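PDB 4OM9: serine protease pet from Escherichia coli, which acts as an autotransporter enterotoxin of enteroaggregative strains, whose secreted passenger domain is a serine protease that probably cleaves host alpha-fodrin. Local coordinates for residues G63-V68 against I104-K109; T88-I93 against V111-G116. One frame throughout, in Å; residues are numbered along the deposited sequence.

Interaction 1. Residues G63-V68 against I104-K109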
loop_
_atom_site.group_PDB
_atom_site.type_symbol
_atom_site.label_atom_id
_atom_site.label_comp_id
_atom_site.label_asym_id
_atom_site.label_seq_id
_atom_site.Cartn_x
_atom_site.Cartn_y
_atom_site.Cartn_z
ATOM N N GLY A 63 20.588 16.491 18.107
ATOM C CA GLY A 63 21.084 16.776 16.775
ATOM C C GLY A 63 22.591 16.885 16.753
ATOM O O GLY A 63 23.202 17.407 17.685
ATOM N N GLY A 64 23.183 16.390 15.673
ATOM C CA GLY A 64 24.607 16.507 15.429
ATOM C C GLY A 64 25.361 15.634 16.406
ATOM O O GLY A 64 25.029 14.473 16.608
ATOM N N ALA A 65 26.379 16.201 17.042
ATOM C CA ALA A 65 27.156 15.418 17.987
ATOM C C ALA A 65 26.636 15.533 19.417
ATOM O O ALA A 65 27.318 15.109 20.337
ATOM C CB ALA A 65 28.635 15.833 17.935
ATOM N N TYR A 66 25.445 16.091 19.608
ATOM C CA TYR A 66 24.963 16.387 20.970
ATOM C C TYR A 66 23.733 15.601 21.424
ATOM O O TYR A 66 22.861 15.217 20.625
ATOM C CB TYR A 66 24.684 17.886 21.108
ATOM C CG TYR A 66 25.937 18.718 20.898
ATOM C CD1 TYR A 66 26.963 18.712 21.839
ATOM C CD2 TYR A 66 26.106 19.478 19.749
ATOM C CE1 TYR A 66 28.113 19.459 21.648
ATOM C CE2 TYR A 66 27.246 20.215 19.546
ATOM C CZ TYR A 66 28.251 20.218 20.502
ATOM O OH TYR A 66 29.388 20.972 20.286
ATOM N N ALA A 67 23.714 15.342 22.722
ATOM C CA ALA A 67 22.664 14.603 23.389
ATOM C C ALA A 67 22.501 15.147 24.806
ATOM O O ALA A 67 23.405 15.787 25.363
ATOM C CB ALA A 67 22.975 13.138 23.425
ATOM N N VAL A 68 21.348 14.860 25.385
ATOM C CA VAL A 68 20.974 15.368 26.692
ATOM C C VAL A 68 20.489 14.217 27.555
ATOM O O VAL A 68 19.797 13.306 27.079
ATOM C CB VAL A 68 19.884 16.452 26.575
ATOM C CG1 VAL A 68 19.329 16.787 27.917
ATOM C CG2 VAL A 68 20.467 17.704 25.980
ATOM N N ILE A 104 24.399 18.023 29.386
ATOM C CA ILE A 104 24.551 18.147 27.937
ATOM C C ILE A 104 25.848 17.455 27.528
ATOM O O ILE A 104 26.932 17.709 28.080
ATOM C CB ILE A 104 24.544 19.614 27.460
ATOM C CG1 ILE A 104 24.860 19.700 25.966
ATOM C CG2 ILE A 104 25.547 20.422 28.209
ATOM C CD1 ILE A 104 23.824 19.052 25.065
ATOM N N GLN A 105 25.704 16.554 26.568
ATOM C CA GLN A 105 26.746 15.631 26.180
ATOM C C GLN A 105 27.264 15.927 24.779
ATOM O O GLN A 105 26.491 16.291 23.876
ATOM C CB GLN A 105 26.232 14.186 26.221
ATOM C CG GLN A 105 25.873 13.628 27.595
ATOM C CD GLN A 105 25.290 12.224 27.477
ATOM O OE1 GLN A 105 24.259 12.020 26.833
ATOM N NE2 GLN A 105 25.963 11.248 28.073
ATOM N N ARG A 106 28.578 15.763 24.607
ATOM C CA ARG A 106 29.192 15.765 23.292
ATOM C C ARG A 106 29.572 14.333 22.948
ATOM O O ARG A 106 30.377 13.710 23.649
ATOM C CB ARG A 106 30.437 16.673 23.253
ATOM C CG ARG A 106 31.303 16.526 21.983
ATOM C CD ARG A 106 30.832 17.423 20.819
ATOM N NE ARG A 106 31.561 17.110 19.590
ATOM C CZ ARG A 106 31.617 17.875 18.500
ATOM N NH1 ARG A 106 30.982 19.039 18.447
ATOM N NH2 ARG A 106 32.321 17.458 17.444
ATOM N N LEU A 107 29.024 13.820 21.857
ATOM C CA LEU A 107 29.342 12.477 21.418
ATOM C C LEU A 107 30.561 12.494 20.495
ATOM O O LEU A 107 30.839 13.502 19.847
ATOM C CB LEU A 107 28.125 11.858 20.726
ATOM C CG LEU A 107 26.867 11.626 21.586
ATOM C CD1 LEU A 107 25.677 11.227 20.723
ATOM C CD2 LEU A 107 27.117 10.577 22.677
ATOM N N ASN A 108 31.286 11.384 20.433
ATOM C CA ASN A 108 32.507 11.300 19.619
ATOM C C ASN A 108 32.296 11.540 18.100
ATOM O O ASN A 108 33.217 12.001 17.434
ATOM C CB ASN A 108 33.181 9.937 19.814
ATOM C CG ASN A 108 32.299 8.801 19.367
ATOM O OD1 ASN A 108 31.085 8.849 19.552
ATOM N ND2 ASN A 108 32.895 7.785 18.744
ATOM N N LYS A 109 31.098 11.239 17.581
ATOM C CA LYS A 109 30.779 11.436 16.152
ATOM C C LYS A 109 29.388 12.023 15.918
ATOM O O LYS A 109 28.547 11.990 16.805
ATOM C CB LYS A 109 30.892 10.114 15.380
ATOM C CG LYS A 109 32.330 9.667 15.104
ATOM C CD LYS A 109 32.336 8.294 14.444
ATOM C CE LYS A 109 32.956 8.336 13.048
ATOM N NZ LYS A 109 32.720 7.042 12.329
#
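Tyr66, Ala67 and Val68 pair with Arg106, Gln105 and Ile104 as antiparallel neighbours in the five-stranded sheet of the protease domain, consistent with the N-terminal barrel of the chymotrypsin-like PA-clan fold. Ala67 and Gln105 form the hydrogen-bonded pair: Gln105 N gives to Ala67 O at 2.7 Å, and the return bond from Ala67 N to Gln105 O is longer, 3.2 Å. Leu107 N extends the series to Ala65 O at 2.6 Å. Next to these bonds, the CD1 edge of the Tyr66 ring lies against Gln105 O, 3.2 Å away.

Tyr66 and Arg106, a non-hydrogen-bonded pair, put both side chains on the same face of the sheet. The Arg106 chain bends at chi2 (87°), which places CD 3.5 Å from Tyr66 CE1. Ring and guanidinium stand 80° apart, so the two do not stack. Instead Arg106 NH1 donates at 3.1 Å to Tyr66 OH, which lies in the guanidinium plane. One face of the guanidinium is taken by Ala65 CB, centred above it. On the same side of the sheet Val68 CG2 packs 3.7 Å from Ile104 CD1. The other side carries Ala67 and Gln105, with Leu107 CD1 near Ala67 CB.

Farther out, Arg106 NH1 makes a salt bridge with Asp294, NH2 bonds Tyr313 O, and Phe257 adds a cation-pi contact, tying this strand to residues at the start of the beta-helix. Helix 247-255 lies over Tyr66 and Ile104, while Gln105 NE2 bonds Ala80 O and probably Gln92 OE1. A type II' turn from Gly63 to Tyr66, with Gly64 at positive phi, leads in and is closed by Tyr66 N bonding Gly63 O at 3.2 Å.

Interaction 2. Residues T88-I93 against V111-G116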
loop_
_atom_site.group_PDB
_atom_site.type_symbol
_atom_site.label_atom_id
_atom_site.label_comp_id
_atom_site.label_asym_id
_atom_site.label_seq_id
_atom_site.Cartn_x
_atom_site.Cartn_y
_atom_site.Cartn_z
ATOM N N THR A 88 24.487 2.216 14.776
ATOM C CA THR A 88 25.696 2.976 15.082
ATOM C C THR A 88 25.853 3.230 16.570
ATOM O O THR A 88 24.874 3.554 17.253
ATOM C CB THR A 88 25.708 4.314 14.336
ATOM O OG1 THR A 88 25.393 4.085 12.952
ATOM C CG2 THR A 88 27.081 4.992 14.474
ATOM N N GLN A 89 27.087 3.063 17.049
ATOM C CA GLN A 89 27.463 3.298 18.439
ATOM C C GLN A 89 28.145 4.646 18.613
ATOM O O GLN A 89 29.018 5.012 17.848
ATOM C CB GLN A 89 28.393 2.194 18.948
ATOM C CG GLN A 89 27.686 0.963 19.484
ATOM C CD GLN A 89 26.853 0.253 18.436
ATOM O OE1 GLN A 89 25.637 0.067 18.601
ATOM N NE2 GLN A 89 27.500 -0.158 17.349
ATOM N N TYR A 90 27.750 5.384 19.636
ATOM C CA TYR A 90 28.338 6.679 19.884
ATOM C C TYR A 90 28.819 6.749 21.336
ATOM O O TYR A 90 28.241 6.123 22.246
ATOM C CB TYR A 90 27.339 7.804 19.602
ATOM C CG TYR A 90 26.807 7.841 18.190
ATOM C CD1 TYR A 90 25.681 7.102 17.825
ATOM C CD2 TYR A 90 27.417 8.632 17.219
ATOM C CE1 TYR A 90 25.192 7.142 16.544
ATOM C CE2 TYR A 90 26.930 8.680 15.920
ATOM C CZ TYR A 90 25.828 7.933 15.585
ATOM O OH TYR A 90 25.347 7.982 14.293
ATOM N N THR A 91 29.882 7.513 21.547
ATOM C CA THR A 91 30.486 7.596 22.861
ATOM C C THR A 91 30.510 9.048 23.327
ATOM O O THR A 91 30.918 9.931 22.573
ATOM C CB THR A 91 31.909 6.991 22.840
ATOM O OG1 THR A 91 31.809 5.563 22.728
ATOM C CG2 THR A 91 32.691 7.353 24.110
ATOM N N GLN A 92 30.045 9.294 24.550
ATOM C CA GLN A 92 30.187 10.605 25.177
ATOM C C GLN A 92 31.676 10.901 25.394
ATOM O O GLN A 92 32.369 10.116 26.029
ATOM C CB GLN A 92 29.436 10.662 26.519
ATOM C CG GLN A 92 29.736 11.903 27.358
ATOM C CD GLN A 92 29.348 11.745 28.845
ATOM O OE1 GLN A 92 28.215 11.393 29.166
ATOM N NE2 GLN A 92 30.301 12.005 29.745
ATOM N N ILE A 93 32.173 12.014 24.875
ATOM C CA ILE A 93 33.576 12.328 25.106
ATOM C C ILE A 93 33.731 13.642 25.849
ATOM O O ILE A 93 34.830 14.030 26.193
ATOM C CB ILE A 93 34.405 12.362 23.775
ATOM C CG1 ILE A 93 33.790 13.328 22.759
ATOM C CG2 ILE A 93 34.534 10.971 23.215
ATOM C CD1 ILE A 93 34.473 14.685 22.720
ATOM N N VAL A 111 25.664 12.235 14.921
ATOM C CA VAL A 111 24.606 11.241 14.819
ATOM C C VAL A 111 23.924 11.257 13.453
ATOM O O VAL A 111 23.374 12.267 13.009
ATOM C CB VAL A 111 23.557 11.431 15.909
ATOM C CG1 VAL A 111 22.383 10.436 15.710
ATOM C CG2 VAL A 111 24.208 11.228 17.253
ATOM N N VAL A 112 23.944 10.112 12.797
ATOM C CA VAL A 112 23.415 10.017 11.454
ATOM C C VAL A 112 21.909 9.674 11.459
ATOM O O VAL A 112 21.182 10.089 10.560
ATOM C CB VAL A 112 24.242 8.980 10.649
ATOM C CG1 VAL A 112 23.479 8.415 9.491
ATOM C CG2 VAL A 112 25.519 9.617 10.156
ATOM N N GLU A 113 21.440 8.968 12.485
ATOM C CA GLU A 113 20.072 8.382 12.469
ATOM C C GLU A 113 18.914 9.343 12.717
ATOM O O GLU A 113 17.814 9.105 12.233
ATOM C CB GLU A 113 19.961 7.243 13.492
ATOM C CG GLU A 113 20.813 6.008 13.162
ATOM C CD GLU A 113 22.332 6.266 13.214
ATOM O OE1 GLU A 113 22.766 7.340 13.700
ATOM O OE2 GLU A 113 23.084 5.379 12.751
ATOM N N THR A 114 19.133 10.399 13.496
ATOM C CA THR A 114 18.047 11.317 13.828
ATOM C C THR A 114 18.534 12.745 13.795
ATOM O O THR A 114 19.723 13.001 14.002
ATOM C CB THR A 114 17.430 11.008 15.213
ATOM O OG1 THR A 114 16.625 12.116 15.642
ATOM C CG2 THR A 114 18.501 10.743 16.254
ATOM N N ARG A 115 17.637 13.685 13.514
ATOM C CA ARG A 115 18.035 15.088 13.518
ATOM C C ARG A 115 17.933 15.673 14.927
ATOM O O ARG A 115 18.306 16.831 15.153
ATOM C CB ARG A 115 17.210 15.909 12.528
ATOM C CG ARG A 115 17.756 15.872 11.094
ATOM C CD ARG A 115 17.482 14.541 10.443
ATOM N NE ARG A 115 16.044 14.353 10.257
ATOM C CZ ARG A 115 15.419 13.174 10.215
ATOM N NH1 ARG A 115 16.086 12.032 10.359
ATOM N NH2 ARG A 115 14.107 13.143 10.045
ATOM N N GLY A 116 17.459 14.859 15.866
ATOM C CA GLY A 116 17.449 15.221 17.275
ATOM C C GLY A 116 16.153 15.871 17.731
ATOM O O GLY A 116 15.323 16.251 16.911
#
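Thr88 and Tyr90, alternate residues of strand 88-97, share the carboxylate of Glu113 in a side-chain contact between the antiparallel sheet of the protease domain and the irregular loop that follows strand 102-107. Each carboxylate oxygen takes one hydroxyl. Tyr90 OH donates to Glu113 OE1 at 2.7 Å, meeting its syn lone pair, and Thr88 OG1 donates to Glu113 OE2, also at 2.7 Å, on the syn side but 19° out of the carboxylate plane. Held at both oxygens, the group has its rotation fixed. Tyr90 and Glu113 meet tip to tip, with ring and carboxylate turned 82° apart; the bend at chi2 of Glu113 (66°) sets CD 3.6 Å from Tyr90 OH.

Val111 supports the ring from one face. Its CG2 sits over the centre as a CH-pi contact, 4.0 Å from Tyr90 CE2, while Val111 CA lies 3.6 Å from Tyr90 CZ.

The polar cluster continues into the beta-helix: Lys380 NZ bonds Thr88 OG1 and Tyr398 OH bonds Glu113 OE2, so the contact lies where protease domain and beta-helix meet. A lysine one hydroxyl away may help to keep the carboxylate charged. Past Glu113 the loop folds into an ST turn, with Gly116 N bonding Thr114 OG1 at 2.9 Å.

Interactions 1 and 2 lie with their centres about 7 Å apart and interleave along the chain. Strands 88-97 and 102-107 are successive neighbours in the sheet, so each supplies one side of a contact. They touch directly: Asn108 N probably bonds Thr91 O at 2.6 Å, and Lys109 O packs 3.6 Å from Tyr90 CD2. A backbone bond between Gly64 and Val111 links the turn of interaction 1 to the loop of interaction 2. In PA-clan proteases catalysis takes place between two barrels; both contacts probably belong to the framework of the first barrel, near its junction with the beta-helix.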